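Local coordinates for alcohol oxidase (PDB 6F74), which binds FAD and probably oxidises its substrate with molecular oxygen, as a member of the vanillyl-alcohol oxidase-type flavoprotein family, at residues P391-N394 and A395-K398. Numbering follows the deposited sequence.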
# COMPACT_ATOMS: atom_id res chain seq x y z
N PRO A 391 -20.13 5.31 -22.39
CA PRO A 391 -20.12 3.89 -22.73
C PRO A 391 -20.64 2.99 -21.60
O PRO A 391 -21.37 2.03 -21.87
CB PRO A 391 -18.64 3.62 -23.04
CG PRO A 391 -18.10 4.95 -23.46
CD PRO A 391 -18.78 5.89 -22.52
N LEU A 392 -20.32 3.36 -20.36
CA LEU A 392 -20.87 2.67 -19.18
C LEU A 392 -22.35 2.91 -18.93
O LEU A 392 -23.09 1.95 -18.72
CB LEU A 392 -20.09 3.03 -17.90
CG LEU A 392 -20.57 2.32 -16.62
CD1 LEU A 392 -20.63 0.80 -16.71
CD2 LEU A 392 -19.68 2.75 -15.47
N MET A 393 -22.80 4.15 -18.92
CA MET A 393 -24.25 4.43 -18.66
C MET A 393 -25.16 3.87 -19.73
O MET A 393 -26.25 3.34 -19.43
CB MET A 393 -24.50 5.93 -18.46
CG MET A 393 -23.63 6.55 -17.36
SD MET A 393 -23.79 5.74 -15.75
CE MET A 393 -22.53 4.56 -15.73
N ASN A 394 -24.69 3.91 -20.97
CA ASN A 394 -25.40 3.30 -22.08
C ASN A 394 -25.52 1.79 -21.88
O ASN A 394 -26.59 1.22 -22.13
CB ASN A 394 -24.73 3.59 -23.42
CG ASN A 394 -24.77 5.07 -23.80
OD1 ASN A 394 -25.57 5.86 -23.28
ND2 ASN A 394 -23.94 5.44 -24.76
N ALA A 395 -24.45 1.14 -21.43
CA ALA A 395 -24.49 -0.31 -21.23
C ALA A 395 -25.39 -0.67 -20.07
O ALA A 395 -26.01 -1.73 -20.09
CB ALA A 395 -23.10 -0.89 -21.04
N LEU A 396 -25.47 0.21 -19.08
CA LEU A 396 -26.38 0.04 -17.94
C LEU A 396 -27.85 0.30 -18.17
O LEU A 396 -28.63 -0.14 -17.36
CB LEU A 396 -25.92 0.89 -16.75
CG LEU A 396 -24.62 0.37 -16.11
CD1 LEU A 396 -24.12 1.40 -15.10
CD2 LEU A 396 -24.80 -1.01 -15.47
N LYS A 397 -28.23 0.97 -19.25
CA LYS A 397 -29.66 1.12 -19.61
C LYS A 397 -30.41 -0.20 -19.70
O LYS A 397 -31.59 -0.25 -19.40
CB LYS A 397 -29.84 1.86 -20.94
CG LYS A 397 -29.42 3.32 -20.91
CD LYS A 397 -29.38 3.89 -22.32
CE LYS A 397 -28.90 5.33 -22.35
NZ LYS A 397 -29.04 5.90 -23.71
N LYS A 398 -29.74 -1.28 -20.06
CA LYS A 398 -30.40 -2.61 -20.15
C LYS A 398 -30.85 -3.18 -18.82
O LYS A 398 -31.60 -4.16 -18.78
CB LYS A 398 -29.49 -3.66 -20.82
CG LYS A 398 -29.01 -3.33 -22.23
CD LYS A 398 -30.17 -3.13 -23.19
CE LYS A 398 -29.89 -3.59 -24.61
NZ LYS A 398 -31.07 -3.41 -25.48
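Leu396 sets its CD1 methyl against two residues of the preceding turn, Leu392 and Met393, and this apolar cluster is the close-packed side of the C-terminal part of helix 382-396. From Met393 the touching atom is the terminal methyl, with CE 3.6 Å from CD1 of Leu396; the thioether is bent at chi2 (-56°) and again at chi3, which folds CE back over the helix surface toward the leucine. Leu392 meets the same methyl at a slant, its CD1 lying 3.9 Å from CD1 of Leu396. All three side chains also touch Leu316 of strand 311-320, so the cluster is sandwiched between its own helix and the sheet. Beside it, the small Ala395 faces helix 328-346, resting on Val336 and Gln340.

The backbone bonds weaken toward Lys397. Leu396 N donates to Leu392 O at 3.0 Å, and Ala395 N reaches Pro391 O at 3.2 Å. At the next residue, Lys397 N has two weak bonds, to Met393 O at 3.1 Å and to Asn394 O at 3.3 Å, dividing its N-H between an i-4 and an i-3 carbonyl.

The outer side is polar and looser. Lys397 runs extended beyond CG alongside Asn394, pointing the same way, and brings NZ to 3.5 Å from Asn394 OD1; both residues are exposed. The aliphatic part of the lysine passes over the Asn394 backbone, with CB 3.5 Å from Asn394 O. Such i to i+3 and i+4 packing on one side, with polar side chains on the other, is characteristic of an amphipathic helix laid on a beta-sheet, here on the seven-stranded antiparallel sheet, at a site away from the FAD.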